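Local coordinates for B-agarase (PDB 4BQ2), which hydrolyses agarose as an exo-acting beta-agarase of glycoside hydrolase family 50, probably working from the ends of the polysaccharide chains, at residues 300-305 / 359-364; 449-454 / 709-714; 345-348 / 352-355; 339-344 / 705-710. One frame throughout, in Å; residues are numbered along the deposited sequence. Where two conformers were deposited one is given.

Contact 1: residues 300-305 / 359-364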
loop_
_atom_site.group_PDB
_atom_site.type_symbol
_atom_site.label_atom_id
_atom_site.label_comp_id
_atom_site.label_asym_id
_atom_site.label_seq_id
_atom_site.Cartn_x
_atom_site.Cartn_y
_atom_site.Cartn_z
ATOM N N TYR A 300 12.318 -16.420 -16.377
ATOM C CA TYR A 300 13.673 -16.698 -16.861
ATOM C C TYR A 300 14.780 -16.069 -15.995
ATOM O O TYR A 300 14.536 -15.129 -15.206
ATOM C CB TYR A 300 13.808 -16.305 -18.332
ATOM C CG TYR A 300 12.911 -17.129 -19.245
ATOM C CD1 TYR A 300 11.564 -16.813 -19.389
ATOM C CD2 TYR A 300 13.409 -18.243 -19.936
ATOM C CE1 TYR A 300 10.732 -17.560 -20.211
ATOM C CE2 TYR A 300 12.587 -19.000 -20.755
ATOM C CZ TYR A 300 11.246 -18.646 -20.890
ATOM O OH TYR A 300 10.401 -19.372 -21.697
ATOM N N ASP A 301 16.002 -16.588 -16.154
ATOM C CA ASP A 301 17.157 -16.085 -15.448
ATOM C C ASP A 301 18.370 -16.049 -16.379
ATOM O O ASP A 301 18.360 -16.651 -17.459
ATOM C CB ASP A 301 17.417 -16.892 -14.162
ATOM C CG ASP A 301 18.086 -16.057 -13.067
ATOM O OD1 ASP A 301 18.483 -14.886 -13.321
ATOM O OD2 ASP A 301 18.223 -16.577 -11.935
ATOM N N TYR A 302 19.373 -15.281 -15.988
ATOM C CA TYR A 302 20.571 -15.111 -16.791
ATOM C C TYR A 302 21.760 -15.671 -16.023
ATOM O O TYR A 302 21.708 -15.786 -14.791
ATOM C CB TYR A 302 20.819 -13.626 -17.092
ATOM C CG TYR A 302 19.684 -12.918 -17.833
ATOM C CD1 TYR A 302 18.897 -13.590 -18.771
ATOM C CD2 TYR A 302 19.408 -11.564 -17.599
ATOM C CE1 TYR A 302 17.861 -12.941 -19.442
ATOM C CE2 TYR A 302 18.372 -10.919 -18.265
ATOM C CZ TYR A 302 17.610 -11.617 -19.190
ATOM O OH TYR A 302 16.595 -10.977 -19.859
ATOM N N ASP A 303 22.820 -16.056 -16.725
ATOM C CA ASP A 303 23.999 -16.540 -16.012
ATOM C C ASP A 303 24.727 -15.328 -15.410
ATOM O O ASP A 303 25.022 -14.343 -16.093
ATOM C CB ASP A 303 24.869 -17.464 -16.881
ATOM C CG ASP A 303 24.313 -18.908 -16.952
ATOM O OD1 ASP A 303 24.468 -19.674 -15.975
ATOM O OD2 ASP A 303 23.710 -19.283 -17.981
ATOM N N GLN A 304 24.960 -15.417 -14.105
ATOM C CA GLN A 304 25.339 -14.295 -13.238
ATOM C C GLN A 304 26.609 -13.544 -13.641
ATOM O O GLN A 304 26.768 -12.371 -13.277
ATOM C CB GLN A 304 25.360 -14.713 -11.760
ATOM C CG GLN A 304 24.009 -15.232 -11.273
ATOM C CD GLN A 304 22.903 -14.174 -11.338
ATOM O OE1 GLN A 304 21.975 -14.267 -12.149
ATOM N NE2 GLN A 304 23.001 -13.166 -10.486
ATOM N N ALA A 305 27.482 -14.192 -14.410
ATOM C CA ALA A 305 28.708 -13.547 -14.907
ATOM C C ALA A 305 28.395 -12.369 -15.846
ATOM O O ALA A 305 29.255 -11.513 -16.119
ATOM C CB ALA A 305 29.596 -14.568 -15.617
ATOM N N TYR A 359 12.623 -5.479 -21.682
ATOM C CA TYR A 359 13.096 -6.407 -20.662
ATOM C C TYR A 359 13.789 -5.662 -19.518
ATOM O O TYR A 359 14.356 -4.582 -19.710
ATOM C CB TYR A 359 14.039 -7.444 -21.256
ATOM C CG TYR A 359 13.319 -8.573 -21.970
ATOM C CD1 TYR A 359 12.547 -9.493 -21.258
ATOM C CD2 TYR A 359 13.432 -8.740 -23.363
ATOM C CE1 TYR A 359 11.887 -10.530 -21.909
ATOM C CE2 TYR A 359 12.773 -9.772 -24.011
ATOM C CZ TYR A 359 12.013 -10.664 -23.276
ATOM O OH TYR A 359 11.353 -11.692 -23.928
ATOM N N ASN A 360 13.715 -6.258 -18.335
ATOM C CA ASN A 360 14.295 -5.723 -17.111
ATOM C C ASN A 360 14.980 -6.898 -16.416
ATOM O O ASN A 360 14.703 -8.077 -16.734
ATOM C CB ASN A 360 13.173 -5.135 -16.228
ATOM C CG ASN A 360 13.684 -4.560 -14.903
ATOM O OD1 ASN A 360 14.797 -4.041 -14.815
ATOM N ND2 ASN A 360 12.855 -4.642 -13.867
ATOM N N TYR A 361 15.889 -6.594 -15.497
ATOM C CA TYR A 361 16.421 -7.620 -14.606
ATOM C C TYR A 361 16.464 -7.082 -13.177
ATOM O O TYR A 361 17.030 -6.013 -12.931
ATOM C CB TYR A 361 17.813 -8.086 -15.037
ATOM C CG TYR A 361 18.249 -9.309 -14.260
ATOM C CD1 TYR A 361 17.920 -10.596 -14.707
ATOM C CD2 TYR A 361 18.946 -9.188 -13.048
ATOM C CE1 TYR A 361 18.297 -11.717 -13.982
ATOM C CE2 TYR A 361 19.320 -10.318 -12.316
ATOM C CZ TYR A 361 18.982 -11.577 -12.789
ATOM O OH TYR A 361 19.339 -12.704 -12.067
ATOM N N ARG A 362 15.881 -7.816 -12.235
ATOM C CA ARG A 362 16.003 -7.429 -10.830
ATOM C C ARG A 362 16.943 -8.389 -10.095
ATOM O O ARG A 362 16.874 -9.590 -10.301
ATOM C CB ARG A 362 14.619 -7.359 -10.179
ATOM C CG ARG A 362 13.779 -6.168 -10.640
ATOM C CD ARG A 362 14.543 -4.840 -10.551
ATOM N NE ARG A 362 13.660 -3.674 -10.681
ATOM C CZ ARG A 362 14.020 -2.500 -11.194
ATOM N NH1 ARG A 362 15.255 -2.293 -11.670
ATOM N NH2 ARG A 362 13.119 -1.519 -11.258
ATOM N N ARG A 363 17.836 -7.860 -9.257
ATOM C CA ARG A 363 18.843 -8.703 -8.589
ATOM C C ARG A 363 18.369 -9.145 -7.218
ATOM O O ARG A 363 18.998 -9.982 -6.576
ATOM C CB ARG A 363 20.195 -7.994 -8.541
ATOM C CG ARG A 363 20.702 -7.645 -9.936
ATOM C CD ARG A 363 21.762 -6.565 -9.865
ATOM N NE ARG A 363 21.166 -5.223 -9.834
ATOM C CZ ARG A 363 21.819 -4.094 -10.114
ATOM N NH1 ARG A 363 23.116 -4.115 -10.460
ATOM N NH2 ARG A 363 21.174 -2.932 -10.056
ATOM N N SER A 364 17.233 -8.610 -6.792
ATOM C CA SER A 364 16.615 -9.033 -5.538
ATOM C C SER A 364 15.099 -8.863 -5.642
ATOM O O SER A 364 14.595 -8.288 -6.616
ATOM C CB SER A 364 17.156 -8.221 -4.365
ATOM O OG SER A 364 16.862 -6.851 -4.566
#
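Y361 meets D301 and Y302 in a buried cluster of side chains that joins two strands of a four-stranded antiparallel sheet which are not neighbours: 296-301 and 359-362, with strand 373-376 between them. The polar link is a hydrogen bond of 2.7 Å from Y361 OH to D301 OD1. The carboxylate oxygen lies at the edge of the tyrosine ring, near its plane, and accepts through its syn lone pair. D301 has CG anti to its own nitrogen (chi1 -151°), which brings the carboxylate round to the hydroxyl end of Y361. The same OD1 also takes the backbone N of Y302 at 2.8 Å, here from above the carboxylate plane, so two donors fix its rotation; OD2 is paired with R372. Beside this bond the rings of Y302 and Y361 run nearly parallel, 26° apart, but they are slid so far that they barely overlap, with centroids 5.3 Å apart. Their touching atoms are Y302 CD2 and Y361 CD1, 3.4 Å from each other. The hydroxyl of Y302 bonds to E374 on the intervening strand, while its side chain also touches F331 of helix 328-332. Strand 335-336 flanks 296-301 on the other side, through the backbone bond of D301 with H335.

Contact 2: residues 449-454 / 709-714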
loop_
_atom_site.group_PDB
_atom_site.type_symbol
_atom_site.label_atom_id
_atom_site.label_comp_id
_atom_site.label_asym_id
_atom_site.label_seq_id
_atom_site.Cartn_x
_atom_site.Cartn_y
_atom_site.Cartn_z
ATOM N N ASP A 449 9.773 -6.907 11.294
ATOM C CA ASP A 449 10.152 -5.944 10.273
ATOM C C ASP A 449 9.617 -6.431 8.937
ATOM O O ASP A 449 9.916 -7.567 8.505
ATOM C CB ASP A 449 11.673 -5.829 10.191
ATOM C CG ASP A 449 12.302 -5.400 11.490
ATOM O OD1 ASP A 449 11.688 -4.617 12.255
ATOM O OD2 ASP A 449 13.446 -5.847 11.732
ATOM N N PHE A 450 8.838 -5.570 8.290
ATOM C CA PHE A 450 8.190 -5.923 7.055
ATOM C C PHE A 450 9.034 -5.670 5.799
ATOM O O PHE A 450 9.544 -6.603 5.171
ATOM C CB PHE A 450 6.810 -5.258 6.942
ATOM C CG PHE A 450 6.025 -5.805 5.796
ATOM C CD1 PHE A 450 5.490 -7.095 5.874
ATOM C CD2 PHE A 450 5.913 -5.090 4.597
ATOM C CE1 PHE A 450 4.814 -7.648 4.803
ATOM C CE2 PHE A 450 5.218 -5.637 3.521
ATOM C CZ PHE A 450 4.680 -6.923 3.624
ATOM N N TRP A 451 9.164 -4.415 5.399
ATOM C CA TRP A 451 9.952 -4.101 4.185
ATOM C C TRP A 451 11.459 -4.392 4.334
ATOM O O TRP A 451 12.154 -4.608 3.341
ATOM C CB TRP A 451 9.722 -2.644 3.788
ATOM C CG TRP A 451 8.314 -2.309 3.316
ATOM C CD1 TRP A 451 7.474 -1.356 3.844
ATOM C CD2 TRP A 451 7.616 -2.882 2.194
ATOM N NE1 TRP A 451 6.301 -1.310 3.134
ATOM C CE2 TRP A 451 6.356 -2.246 2.120
ATOM C CE3 TRP A 451 7.930 -3.889 1.258
ATOM C CZ2 TRP A 451 5.400 -2.573 1.137
ATOM C CZ3 TRP A 451 6.986 -4.213 0.275
ATOM C CH2 TRP A 451 5.734 -3.553 0.223
ATOM N N GLY A 452 11.966 -4.399 5.566
ATOM C CA GLY A 452 13.399 -4.542 5.819
ATOM C C GLY A 452 13.722 -4.253 7.262
ATOM O O GLY A 452 12.869 -3.764 8.015
ATOM N N ALA A 453 14.951 -4.553 7.665
ATOM C CA ALA A 453 15.385 -4.306 9.041
ATOM C C ALA A 453 15.457 -2.801 9.332
ATOM O O ALA A 453 15.657 -1.983 8.416
ATOM C CB ALA A 453 16.748 -4.942 9.281
ATOM N N MET A 454 15.340 -2.452 10.607
ATOM C CA MET A 454 15.359 -1.047 11.041
ATOM C C MET A 454 16.794 -0.570 11.277
ATOM O O MET A 454 17.664 -1.368 11.688
ATOM C CB MET A 454 14.495 -0.892 12.294
ATOM C CG MET A 454 13.014 -1.040 12.000
ATOM S SD MET A 454 12.371 0.299 10.946
ATOM C CE MET A 454 12.265 1.621 12.163
ATOM N N ARG A 709 3.933 -6.968 -9.714
ATOM C CA ARG A 709 5.161 -6.192 -9.896
ATOM C C ARG A 709 6.323 -7.062 -9.408
ATOM O O ARG A 709 6.168 -7.844 -8.476
ATOM C CB ARG A 709 5.108 -4.846 -9.151
ATOM C CG ARG A 709 5.127 -4.962 -7.621
ATOM C CD ARG A 709 4.983 -3.586 -6.956
ATOM N NE ARG A 709 4.965 -3.686 -5.498
ATOM C CZ ARG A 709 5.038 -2.645 -4.671
ATOM N NH1 ARG A 709 5.073 -1.402 -5.176
ATOM N NH2 ARG A 709 5.056 -2.853 -3.351
ATOM N N ALA A 710 7.458 -6.961 -10.083
ATOM C CA ALA A 710 8.640 -7.785 -9.778
ATOM C C ALA A 710 9.061 -7.750 -8.283
ATOM O O ALA A 710 9.463 -8.771 -7.702
ATOM C CB ALA A 710 9.797 -7.377 -10.705
ATOM N N TYR A 711 8.947 -6.585 -7.640
ATOM C CA TYR A 711 9.385 -6.446 -6.253
ATOM C C TYR A 711 8.687 -7.403 -5.282
ATOM O O TYR A 711 9.345 -8.024 -4.475
ATOM C CB TYR A 711 9.182 -4.992 -5.788
ATOM C CG TYR A 711 9.641 -4.645 -4.367
ATOM C CD1 TYR A 711 10.914 -5.021 -3.897
ATOM C CD2 TYR A 711 8.831 -3.858 -3.538
ATOM C CE1 TYR A 711 11.359 -4.632 -2.638
ATOM C CE2 TYR A 711 9.256 -3.470 -2.274
ATOM C CZ TYR A 711 10.507 -3.867 -1.824
ATOM O OH TYR A 711 10.906 -3.496 -0.558
ATOM N N ASP A 712 7.366 -7.528 -5.348
ATOM C CA ASP A 712 6.692 -8.266 -4.287
ATOM C C ASP A 712 5.347 -8.877 -4.663
ATOM O O ASP A 712 4.603 -9.311 -3.768
ATOM C CB ASP A 712 6.514 -7.323 -3.080
ATOM C CG ASP A 712 5.467 -6.267 -3.338
ATOM O OD1 ASP A 712 4.997 -6.176 -4.514
ATOM O OD2 ASP A 712 5.101 -5.553 -2.364
ATOM N N GLY A 713 4.997 -8.842 -5.959
ATOM C CA GLY A 713 3.789 -9.507 -6.466
ATOM C C GLY A 713 2.479 -8.741 -6.334
ATOM O O GLY A 713 1.421 -9.252 -6.709
ATOM N N GLU A 714 2.505 -7.525 -5.785
ATOM C CA GLU A 714 1.274 -6.720 -5.827
ATOM C C GLU A 714 0.821 -6.627 -7.298
ATOM O O GLU A 714 1.634 -6.295 -8.195
ATOM C CB GLU A 714 1.483 -5.307 -5.250
ATOM C CG GLU A 714 1.680 -5.263 -3.728
ATOM C CD GLU A 714 1.801 -3.846 -3.190
ATOM O OE1 GLU A 714 1.588 -2.874 -3.968
ATOM O OE2 GLU A 714 2.087 -3.697 -1.974
#
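The six-membered ring of W451 meets an Asx turn, in which D712 OD1 accepts the backbone N of E714 at 3.1 Å. This turn belongs to the loop after strand 693-699 of the catalytic module. The indole presents its edge to D712: OD2 lies in the ring plane, 3.3 Å from W451 CH2, and the carboxylate is turned 29° from the indole. R709 comes in more steeply, with its guanidinium at 68° to the indole and W451 CH2 at the guanidinium edge. Y711 does the reverse and runs nearly parallel to W451, planes 15° apart, yet displaced so that the rings hardly overlap; the contact is W451 CZ3 to Y711 CE2, 3.5 Å. Within its own segment F450 lies against one indole face, and W451 NE1 bonds to E491, which helps set the ring's rotation. The charged groups near its edge are held by a salt-bridge network of R709, D712 and E714. R709, extended from CG to NE, grips D712 side-on, NE to OD1 at 2.7 Å and NH2 to OD2 at 2.9 Å. E714 OE2 also holds a glycerol, most likely a leftover of crystallisation. At D712 OD1, R709 NE and E714 N arrive from opposite faces of the carboxylate plane.

Contact 3: residues 345-348 / 352-355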
loop_
_atom_site.group_PDB
_atom_site.type_symbol
_atom_site.label_atom_id
_atom_site.label_comp_id
_atom_site.label_asym_id
_atom_site.label_seq_id
_atom_site.Cartn_x
_atom_site.Cartn_y
_atom_site.Cartn_z
ATOM N N PHE A 345 2.713 -16.322 -19.728
ATOM C CA PHE A 345 2.844 -15.319 -20.809
ATOM C C PHE A 345 2.587 -15.840 -22.204
ATOM O O PHE A 345 3.307 -16.743 -22.662
ATOM C CB PHE A 345 4.202 -14.605 -20.736
ATOM C CG PHE A 345 4.453 -13.970 -19.391
ATOM C CD1 PHE A 345 3.882 -12.722 -19.076
ATOM C CD2 PHE A 345 5.199 -14.635 -18.428
ATOM C CE1 PHE A 345 4.086 -12.150 -17.817
ATOM C CE2 PHE A 345 5.400 -14.064 -17.167
ATOM C CZ PHE A 345 4.849 -12.821 -16.870
ATOM N N ASN A 346 1.593 -15.258 -22.888
ATOM C CA ASN A 346 1.268 -15.721 -24.238
ATOM C C ASN A 346 2.294 -15.204 -25.245
ATOM O O ASN A 346 2.484 -15.808 -26.304
ATOM C CB ASN A 346 -0.137 -15.307 -24.691
ATOM C CG ASN A 346 -1.241 -16.201 -24.127
ATOM O OD1 ASN A 346 -0.989 -17.261 -23.584
ATOM N ND2 ASN A 346 -2.462 -15.742 -24.235
ATOM N N TRP A 347 2.934 -14.077 -24.927
ATOM C CA TRP A 347 3.923 -13.497 -25.840
ATOM C C TRP A 347 5.024 -12.805 -25.079
ATOM O O TRP A 347 4.752 -11.934 -24.248
ATOM C CB TRP A 347 3.254 -12.482 -26.773
ATOM C CG TRP A 347 4.211 -11.753 -27.712
ATOM C CD1 TRP A 347 4.609 -12.174 -28.951
ATOM C CD2 TRP A 347 4.863 -10.480 -27.495
ATOM N NE1 TRP A 347 5.457 -11.246 -29.522
ATOM C CE2 TRP A 347 5.631 -10.201 -28.651
ATOM C CE3 TRP A 347 4.863 -9.547 -26.442
ATOM C CZ2 TRP A 347 6.396 -9.020 -28.787
ATOM C CZ3 TRP A 347 5.617 -8.388 -26.569
ATOM C CH2 TRP A 347 6.376 -8.131 -27.737
ATOM N N LEU A 348 6.267 -13.181 -25.370
ATOM C CA LEU A 348 7.433 -12.403 -24.934
ATOM C C LEU A 348 8.367 -12.269 -26.143
ATOM O O LEU A 348 8.498 -13.217 -26.923
ATOM C CB LEU A 348 8.141 -13.067 -23.760
ATOM C CG LEU A 348 7.422 -13.044 -22.404
ATOM C CD1 LEU A 348 8.151 -13.962 -21.441
ATOM C CD2 LEU A 348 7.358 -11.621 -21.850
ATOM N N ASP A 352 15.847 -9.817 -30.910
ATOM C CA ASP A 352 15.867 -9.021 -32.126
ATOM C C ASP A 352 14.572 -8.244 -32.391
ATOM O O ASP A 352 14.529 -7.427 -33.313
ATOM C CB ASP A 352 16.209 -9.920 -33.332
ATOM C CG ASP A 352 15.217 -11.079 -33.525
ATOM O OD1 ASP A 352 14.050 -10.989 -33.072
ATOM O OD2 ASP A 352 15.610 -12.090 -34.157
ATOM N N HIS A 353 13.517 -8.500 -31.615
ATOM C CA HIS A 353 12.248 -7.770 -31.780
ATOM C C HIS A 353 12.416 -6.295 -31.406
ATOM O O HIS A 353 13.184 -5.979 -30.497
ATOM C CB HIS A 353 11.151 -8.394 -30.908
ATOM C CG HIS A 353 9.756 -8.009 -31.296
ATOM N ND1 HIS A 353 9.114 -6.892 -30.790
ATOM C CD2 HIS A 353 8.860 -8.622 -32.106
ATOM C CE1 HIS A 353 7.890 -6.832 -31.280
ATOM N NE2 HIS A 353 7.713 -7.868 -32.081
ATOM N N PRO A 354 11.699 -5.394 -32.095
ATOM C CA PRO A 354 11.771 -3.985 -31.698
ATOM C C PRO A 354 11.372 -3.758 -30.228
ATOM O O PRO A 354 11.902 -2.826 -29.603
ATOM C CB PRO A 354 10.789 -3.297 -32.651
ATOM C CG PRO A 354 10.755 -4.181 -33.850
ATOM C CD PRO A 354 10.885 -5.578 -33.318
ATOM N N LEU A 355 10.510 -4.618 -29.663
ATOM C CA LEU A 355 10.108 -4.455 -28.241
ATOM C C LEU A 355 10.988 -5.165 -27.197
ATOM O O LEU A 355 10.642 -5.211 -26.007
ATOM C CB LEU A 355 8.617 -4.756 -28.028
ATOM C CG LEU A 355 7.678 -3.916 -28.902
ATOM C CD1 LEU A 355 6.243 -4.424 -28.827
ATOM C CD2 LEU A 355 7.707 -2.407 -28.601
#
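W347 and H353 form a T-shaped aromatic pair within one long loop, the connection from helix 339-342 to strand 359-362. The indole supplies the edge and the imidazole the face: W347 CZ2 stands 3.6 Å from H353 CE1, offset toward the rim of the imidazole, with the planes at 72° and the centroids 5.2 Å apart. W347 reaches it with CG anti to the backbone N (chi1 176°), its benzo edge leading. The opposite face of the imidazole is taken by P354 CD, so H353 is clasped from both sides. The apolar part is a single touch: L355 CD1 meets W347 CH2 at 3.9 Å, and the two side chains cross at about a right angle. No hydrogen bond spans the two segments; the polar contribution is local to 352-355, where the backbone N of L355 donates to H353 ND1 at 2.9 Å, tilted a little from the ring plane. This bond limits the rotation of the imidazole that W347 abuts, and because ND1 accepts, a neutral H353 would probably carry its proton on NE2. Helix 378-387 lies alongside, with R385 touching both W347 and L355, and Y376 of strand 373-376 packs on W347 while its hydroxyl bonds to the L355 carbonyl.

Contact 4: residues 339-344 / 705-710; sequences PTRAAM and PLTGRA
R341, on the short helix 339-342, grips the carbonyl of T707 in a type I beta turn that runs from P705 to G708. The hydrogen bonding is end-on and two-pronged: NH1 reaches T707 O at 2.8 Å and NH2 reaches the same oxygen at 2.9 Å. That oxygen lies close to the guanidinium plane, but the two donors meet it differently, NH1 in the carbonyl plane and NH2 about 40° above it. The arginine chain gets there by bending at both chi2 and chi3. Its outer nitrogens have further carbonyl partners, NH1 with S136 and NH2 with M297, so one buried cation gathers three separate backbone segments. S136 falls in the region resembling an agarase carbohydrate-binding module, so the arginine probably ties that region to the loop after strand 693-699. Van der Waals packing completes the contact. M344 extends its chain beyond CG and brings SD to 3.9 Å from T707 CG2, while the same sulfur lies over one face of the R341 guanidinium, offset toward its rim. The hydroxyl of T707 is hydrogen-bonded to that of T296 on strand 296-301. G708 closes the turn with its N 3.0 Å from P705 O, and its backbone angles (phi 93°, psi 135°) are ones at which a beta-carbon would jam against T707 O.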
loop_
_atom_site.group_PDB
_atom_site.type_symbol
_atom_site.label_atom_id
_atom_site.label_comp_id
_atom_site.label_asym_id
_atom_site.label_seq_id
_atom_site.Cartn_x
_atom_site.Cartn_y
_atom_site.Cartn_z
ATOM N N PRO A 339 9.044 -22.502 -14.398
ATOM C CA PRO A 339 8.082 -22.895 -15.424
ATOM C C PRO A 339 6.718 -22.240 -15.193
ATOM O O PRO A 339 6.069 -21.824 -16.160
ATOM C CB PRO A 339 8.003 -24.423 -15.241
ATOM C CG PRO A 339 9.371 -24.789 -14.750
ATOM C CD PRO A 339 9.699 -23.682 -13.778
ATOM N N THR A 340 6.311 -22.120 -13.922
ATOM C CA THR A 340 5.014 -21.565 -13.569
ATOM C C THR A 340 4.931 -20.100 -14.061
ATOM O O THR A 340 3.976 -19.721 -14.739
ATOM C CB THR A 340 4.728 -21.682 -12.051
ATOM O OG1 THR A 340 4.710 -23.066 -11.665
ATOM C CG2 THR A 340 3.393 -21.095 -11.691
ATOM N N ARG A 341 5.959 -19.307 -13.754
ATOM C CA ARG A 341 6.000 -17.910 -14.242
ATOM C C ARG A 341 6.000 -17.831 -15.773
ATOM O O ARG A 341 5.163 -17.149 -16.368
ATOM C CB ARG A 341 7.181 -17.154 -13.622
ATOM C CG ARG A 341 7.040 -16.927 -12.120
ATOM C CD ARG A 341 5.853 -16.020 -11.769
ATOM N NE ARG A 341 5.898 -14.696 -12.427
ATOM C CZ ARG A 341 5.082 -13.695 -12.105
ATOM N NH1 ARG A 341 4.193 -13.851 -11.114
ATOM N NH2 ARG A 341 5.169 -12.527 -12.741
ATOM N N ALA A 342 6.882 -18.586 -16.421
ATOM C CA ALA A 342 6.981 -18.513 -17.890
ATOM C C ALA A 342 5.688 -18.855 -18.620
ATOM O O ALA A 342 5.339 -18.190 -19.604
ATOM C CB ALA A 342 8.147 -19.352 -18.403
ATOM N N ALA A 343 4.958 -19.864 -18.135
ATOM C CA ALA A 343 3.722 -20.279 -18.801
ATOM C C ALA A 343 2.581 -19.251 -18.682
ATOM O O ALA A 343 1.557 -19.374 -19.347
ATOM C CB ALA A 343 3.261 -21.670 -18.319
ATOM N N MET A 344 2.741 -18.240 -17.827
ATOM C CA MET A 344 1.699 -17.220 -17.720
ATOM C C MET A 344 1.638 -16.334 -18.934
ATOM O O MET A 344 0.623 -15.660 -19.149
ATOM C CB MET A 344 1.902 -16.316 -16.504
ATOM C CG MET A 344 2.050 -17.062 -15.200
ATOM S SD MET A 344 2.509 -15.891 -13.902
ATOM C CE MET A 344 2.040 -16.934 -12.506
ATOM N N PRO A 705 1.301 -4.610 -12.759
ATOM C CA PRO A 705 1.187 -5.738 -13.688
ATOM C C PRO A 705 0.188 -6.793 -13.209
ATOM O O PRO A 705 0.084 -7.055 -12.019
ATOM C CB PRO A 705 2.592 -6.311 -13.702
ATOM C CG PRO A 705 3.478 -5.110 -13.461
ATOM C CD PRO A 705 2.717 -4.295 -12.456
ATOM N N LEU A 706 -0.570 -7.357 -14.141
ATOM C CA LEU A 706 -1.551 -8.397 -13.841
ATOM C C LEU A 706 -0.954 -9.579 -13.051
ATOM O O LEU A 706 -1.601 -10.152 -12.175
ATOM C CB LEU A 706 -2.140 -8.910 -15.161
ATOM C CG LEU A 706 -3.268 -9.942 -15.082
ATOM C CD1 LEU A 706 -4.583 -9.331 -14.645
ATOM C CD2 LEU A 706 -3.449 -10.605 -16.431
ATOM N N THR A 707 0.279 -9.923 -13.381
ATOM C CA THR A 707 0.976 -11.053 -12.791
ATOM C C THR A 707 1.952 -10.629 -11.712
ATOM O O THR A 707 2.870 -11.390 -11.359
ATOM C CB THR A 707 1.730 -11.859 -13.868
ATOM O OG1 THR A 707 2.562 -10.978 -14.652
ATOM C CG2 THR A 707 0.706 -12.568 -14.755
ATOM N N GLY A 708 1.728 -9.445 -11.152
ATOM C CA GLY A 708 2.569 -8.949 -10.065
ATOM C C GLY A 708 3.751 -8.073 -10.439
ATOM O O GLY A 708 4.518 -8.382 -11.343
ATOM N N ARG A 709 3.933 -6.968 -9.714
ATOM C CA ARG A 709 5.161 -6.192 -9.896
ATOM C C ARG A 709 6.323 -7.062 -9.408
ATOM O O ARG A 709 6.168 -7.844 -8.476
ATOM C CB ARG A 709 5.108 -4.846 -9.151
ATOM C CG ARG A 709 5.127 -4.962 -7.621
ATOM C CD ARG A 709 4.983 -3.586 -6.956
ATOM N NE ARG A 709 4.965 -3.686 -5.498
ATOM C CZ ARG A 709 5.038 -2.645 -4.671
ATOM N NH1 ARG A 709 5.073 -1.402 -5.176
ATOM N NH2 ARG A 709 5.056 -2.853 -3.351
ATOM N N ALA A 710 7.458 -6.961 -10.083
ATOM C CA ALA A 710 8.640 -7.785 -9.778
ATOM C C ALA A 710 9.061 -7.750 -8.283
ATOM O O ALA A 710 9.463 -8.771 -7.702
ATOM C CB ALA A 710 9.797 -7.377 -10.705
#

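In the fold
From the N terminus, contact 1 opens first at 300-305, then contact 4 at 339-344. Contact 3 follows at once, closing a tight loop from 345-348 to 352-355 that nests inside both. Contact 1 closes at 359-364 while contact 4 is still open, so these two cross. Contact 2 opens at 449-454; contact 4 closes at 705-710 and contact 2 at 709-714, sharing R709 and A710. The loop after strand 693-699 is thus tied at two neighbouring points, to the short helix 339-342 and to the 449-454 loop. Direct packing joins the sites: Y300 on A342, R362 on A710, Y359 on L348, and F345 on T707.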